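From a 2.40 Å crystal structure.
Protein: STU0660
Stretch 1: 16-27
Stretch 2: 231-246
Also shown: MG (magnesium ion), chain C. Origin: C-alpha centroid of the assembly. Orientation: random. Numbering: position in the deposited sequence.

Stretch 1, residues 16-27: NIGAITQIVGQN
Stretch 2 231-246: NLTFILFPSDQGYLKI

Strand 20-24 and the strand that begins at Leu232 run parallel in one chain, their axes 19° apart and 4.6 Å at closest approach, with Ile20 opposite Phe234, Thr21 opposite Ile235 and Gln22 opposite Leu236 (CA-CA 4.6-4.8 Å). Thr21 on one strand and Phe234 and Leu236 on the other use both N and O, the pattern of parallel pairing; Ala19 O and Ile23 N complete the ladder: Phe234 N donates to Ala19 O (2.7 Å), Thr21 N to Phe234 O (2.7 Å), Leu236 N to Thr21 O (2.7 Å) and Ile23 N to Leu236 O (2.8 Å), all within 14° of linear. The ladder then stops at Pro238, which has no amide hydrogen; water 2 instead donates to Ile23 O (2.7 Å) and Pro238 O (2.8 Å). Gln22 (chi1 m, chi2 t, chi3 85°) pairs its amide with the backbone of Lys245: NE2 donates to Lys245 O (2.6 Å), and OE1 accepts from Lys245 N (3.1 Å) and from water 1, which also donates to Tyr243 O. Thr21 OG1 (chi1 m) accepts from Gly18 N (2.8 Å). On the face carrying Thr21 and Ile235, Ile23 CD1 (m, t) meets Ile235 CG2 at 3.9 Å and Phe237 CZ at 3.8 Å. Val24 CG2 (chi1 t) lies 3.8 Å from both Pro238 CD and Leu244 CD1. Asp240 OD2 binds magnesium (2.4 Å) and accepts a weak bond from Gln26 NE2 (2.9 Å); waters 3, 4 and 5 also ligate the ion.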

# COMPACT_ATOMS: atom_id res chain seq x y z
N ASN A 16 25.85 -0.82 36.50
CA ASN A 16 27.29 -0.85 36.30
C ASN A 16 27.50 -1.83 35.14
O ASN A 16 27.31 -3.04 35.28
CB ASN A 16 27.95 -1.33 37.59
CG ASN A 16 29.40 -0.90 37.69
OD1 ASN A 16 29.80 0.12 37.14
ND2 ASN A 16 30.18 -1.68 38.43
N ILE A 17 27.86 -1.29 33.97
CA ILE A 17 28.05 -2.07 32.74
C ILE A 17 29.49 -2.54 32.47
O ILE A 17 30.44 -1.77 32.59
CB ILE A 17 27.59 -1.25 31.51
CG1 ILE A 17 26.19 -0.67 31.74
CG2 ILE A 17 27.64 -2.12 30.26
CD1 ILE A 17 25.11 -1.71 32.00
N GLY A 18 29.62 -3.81 32.09
CA GLY A 18 30.93 -4.38 31.79
C GLY A 18 30.83 -5.37 30.64
O GLY A 18 29.72 -5.67 30.19
N ALA A 19 31.97 -5.87 30.15
CA ALA A 19 31.97 -6.82 29.05
C ALA A 19 30.78 -7.76 29.20
O ALA A 19 29.95 -7.90 28.29
CB ALA A 19 33.27 -7.61 29.05
N ILE A 20 30.68 -8.40 30.36
CA ILE A 20 29.56 -9.28 30.64
C ILE A 20 28.81 -8.74 31.84
O ILE A 20 29.26 -8.83 32.98
CB ILE A 20 30.03 -10.73 30.89
CG1 ILE A 20 30.63 -11.30 29.60
CG2 ILE A 20 28.86 -11.61 31.30
CD1 ILE A 20 31.05 -12.75 29.70
N THR A 21 27.65 -8.14 31.57
CA THR A 21 26.80 -7.56 32.59
C THR A 21 25.60 -8.47 32.90
O THR A 21 24.97 -9.02 31.98
CB THR A 21 26.25 -6.19 32.12
OG1 THR A 21 27.35 -5.34 31.79
CG2 THR A 21 25.40 -5.54 33.22
N GLN A 22 25.29 -8.63 34.18
CA GLN A 22 24.16 -9.47 34.60
C GLN A 22 23.20 -8.70 35.51
O GLN A 22 23.59 -8.14 36.54
CB GLN A 22 24.66 -10.72 35.32
CG GLN A 22 25.56 -11.61 34.46
CD GLN A 22 26.11 -12.80 35.23
OE1 GLN A 22 25.46 -13.85 35.35
NE2 GLN A 22 27.31 -12.65 35.76
N ILE A 23 21.94 -8.66 35.11
CA ILE A 23 20.92 -7.96 35.87
C ILE A 23 20.04 -9.01 36.53
O ILE A 23 19.41 -9.82 35.85
CB ILE A 23 20.08 -7.04 34.96
CG1 ILE A 23 20.96 -5.89 34.46
CG2 ILE A 23 18.88 -6.47 35.71
CD1 ILE A 23 20.31 -5.01 33.45
N VAL A 24 20.02 -8.99 37.85
CA VAL A 24 19.26 -9.96 38.64
C VAL A 24 18.44 -9.24 39.70
O VAL A 24 18.53 -8.02 39.82
CB VAL A 24 20.25 -10.93 39.32
CG1 VAL A 24 19.54 -11.79 40.30
CG2 VAL A 24 20.93 -11.80 38.27
N GLY A 25 17.64 -9.97 40.47
CA GLY A 25 16.85 -9.30 41.49
C GLY A 25 15.41 -9.78 41.54
O GLY A 25 14.92 -10.41 40.61
N GLN A 26 14.73 -9.48 42.64
CA GLN A 26 13.36 -9.91 42.82
C GLN A 26 12.35 -8.91 42.28
O GLN A 26 11.17 -9.22 42.17
CB GLN A 26 13.08 -10.20 44.29
CG GLN A 26 13.92 -11.35 44.83
CD GLN A 26 13.83 -12.59 43.93
OE1 GLN A 26 12.78 -13.23 43.84
NE2 GLN A 26 14.93 -12.91 43.25
N ASN A 27 12.81 -7.71 41.93
CA ASN A 27 11.92 -6.68 41.40
C ASN A 27 11.77 -6.89 39.89
O ASN A 27 12.29 -6.12 39.08
CB ASN A 27 12.51 -5.30 41.68
CG ASN A 27 11.51 -4.19 41.44
OD1 ASN A 27 10.59 -4.33 40.62
ND2 ASN A 27 11.69 -3.08 42.14
N ASN A 231 35.44 -4.63 21.84
CA ASN A 231 34.27 -3.88 21.43
C ASN A 231 32.92 -4.57 21.67
O ASN A 231 31.88 -4.04 21.29
CB ASN A 231 34.41 -3.52 19.95
CG ASN A 231 34.68 -4.73 19.07
OD1 ASN A 231 35.45 -5.62 19.44
ND2 ASN A 231 34.06 -4.77 17.89
N LEU A 232 32.94 -5.73 22.32
CA LEU A 232 31.71 -6.47 22.56
C LEU A 232 31.20 -6.38 23.99
O LEU A 232 31.96 -6.53 24.94
CB LEU A 232 31.92 -7.94 22.20
CG LEU A 232 30.73 -8.89 22.38
CD1 LEU A 232 29.53 -8.36 21.60
CD2 LEU A 232 31.13 -10.28 21.90
N THR A 233 29.90 -6.15 24.13
CA THR A 233 29.28 -6.07 25.45
C THR A 233 27.99 -6.89 25.52
O THR A 233 27.13 -6.81 24.64
CB THR A 233 28.94 -4.61 25.84
OG1 THR A 233 30.15 -3.86 25.97
CG2 THR A 233 28.19 -4.57 27.15
N PHE A 234 27.88 -7.67 26.59
CA PHE A 234 26.71 -8.51 26.83
C PHE A 234 25.95 -8.06 28.09
O PHE A 234 26.56 -7.73 29.11
CB PHE A 234 27.16 -9.96 27.02
CG PHE A 234 27.36 -10.73 25.75
CD1 PHE A 234 26.27 -11.26 25.07
CD2 PHE A 234 28.64 -10.96 25.25
CE1 PHE A 234 26.46 -12.03 23.91
CE2 PHE A 234 28.83 -11.72 24.09
CZ PHE A 234 27.74 -12.25 23.43
N ILE A 235 24.62 -8.02 28.00
CA ILE A 235 23.78 -7.69 29.15
C ILE A 235 22.78 -8.84 29.26
O ILE A 235 21.94 -9.02 28.39
CB ILE A 235 22.97 -6.40 28.96
CG1 ILE A 235 23.89 -5.18 28.98
CG2 ILE A 235 21.97 -6.25 30.11
CD1 ILE A 235 23.14 -3.85 28.83
N LEU A 236 22.91 -9.63 30.33
CA LEU A 236 22.05 -10.78 30.57
C LEU A 236 21.08 -10.54 31.74
O LEU A 236 21.35 -9.74 32.63
CB LEU A 236 22.91 -12.01 30.89
CG LEU A 236 24.17 -12.25 30.03
CD1 LEU A 236 24.98 -13.40 30.62
CD2 LEU A 236 23.78 -12.57 28.60
N PHE A 237 19.94 -11.23 31.72
CA PHE A 237 18.93 -11.15 32.77
C PHE A 237 18.73 -12.59 33.26
O PHE A 237 17.77 -13.26 32.88
CB PHE A 237 17.61 -10.61 32.23
CG PHE A 237 17.65 -9.16 31.85
CD1 PHE A 237 18.19 -8.77 30.63
CD2 PHE A 237 17.16 -8.20 32.71
CE1 PHE A 237 18.24 -7.43 30.27
CE2 PHE A 237 17.19 -6.85 32.36
CZ PHE A 237 17.74 -6.47 31.13
N PRO A 238 19.65 -13.08 34.11
CA PRO A 238 19.58 -14.44 34.65
C PRO A 238 18.40 -14.70 35.56
O PRO A 238 17.88 -13.78 36.20
CB PRO A 238 20.90 -14.60 35.40
CG PRO A 238 21.81 -13.62 34.73
CD PRO A 238 20.91 -12.43 34.50
N SER A 239 17.99 -15.96 35.62
CA SER A 239 16.89 -16.40 36.49
C SER A 239 17.42 -16.35 37.91
O SER A 239 18.61 -16.14 38.14
CB SER A 239 16.50 -17.84 36.16
OG SER A 239 16.42 -18.04 34.77
N ASP A 240 16.54 -16.59 38.88
CA ASP A 240 16.95 -16.56 40.28
C ASP A 240 17.88 -17.69 40.71
O ASP A 240 18.63 -17.53 41.68
CB ASP A 240 15.71 -16.57 41.17
CG ASP A 240 14.90 -15.29 41.07
OD1 ASP A 240 15.28 -14.40 40.28
OD2 ASP A 240 13.89 -15.19 41.79
N GLN A 241 17.85 -18.82 40.02
CA GLN A 241 18.69 -19.93 40.44
C GLN A 241 19.40 -20.74 39.36
O GLN A 241 18.82 -21.08 38.34
CB GLN A 241 17.86 -20.86 41.34
CG GLN A 241 18.64 -22.05 41.91
CD GLN A 241 18.66 -23.26 40.98
OE1 GLN A 241 19.61 -24.06 41.00
NE2 GLN A 241 17.62 -23.41 40.17
N GLY A 242 20.67 -21.03 39.60
CA GLY A 242 21.44 -21.84 38.68
C GLY A 242 21.99 -21.26 37.38
O GLY A 242 22.54 -22.03 36.59
N TYR A 243 21.87 -19.95 37.15
CA TYR A 243 22.38 -19.36 35.92
C TYR A 243 23.36 -18.20 36.09
O TYR A 243 24.24 -17.98 35.25
CB TYR A 243 21.22 -18.94 35.01
CG TYR A 243 20.47 -20.14 34.49
CD1 TYR A 243 19.47 -20.75 35.25
CD2 TYR A 243 20.82 -20.72 33.27
CE1 TYR A 243 18.85 -21.90 34.81
CE2 TYR A 243 20.20 -21.87 32.83
CZ TYR A 243 19.22 -22.46 33.60
OH TYR A 243 18.61 -23.62 33.16
N LEU A 244 23.21 -17.45 37.17
CA LEU A 244 24.10 -16.33 37.45
C LEU A 244 25.53 -16.84 37.64
O LEU A 244 25.76 -17.76 38.42
CB LEU A 244 23.63 -15.61 38.72
CG LEU A 244 24.44 -14.41 39.19
CD1 LEU A 244 24.38 -13.30 38.14
CD2 LEU A 244 23.88 -13.94 40.54
N LYS A 245 26.48 -16.26 36.93
CA LYS A 245 27.89 -16.67 37.04
C LYS A 245 28.69 -15.54 37.67
O LYS A 245 28.70 -14.42 37.14
CB LYS A 245 28.48 -16.98 35.65
CG LYS A 245 27.76 -18.06 34.87
CD LYS A 245 27.77 -19.39 35.61
CE LYS A 245 26.88 -20.42 34.91
NZ LYS A 245 26.82 -21.73 35.64
N ILE A 246 29.36 -15.82 38.78
CA ILE A 246 30.16 -14.81 39.45
C ILE A 246 31.64 -15.18 39.50
O ILE A 246 31.99 -16.28 39.91
CB ILE A 246 29.67 -14.58 40.91
CG1 ILE A 246 28.28 -13.94 40.90
CG2 ILE A 246 30.66 -13.71 41.67
CD1 ILE A 246 27.72 -13.67 42.28
MG MG C . 11.75 -14.08 41.55
O HOH W 1 24.39 -15.95 33.81
O HOH W 2 17.06 -11.13 35.95
O HOH W 3 13.24 -12.37 40.56
O HOH W 4 11.35 -15.92 43.13
O HOH W 5 9.55 -13.10 41.44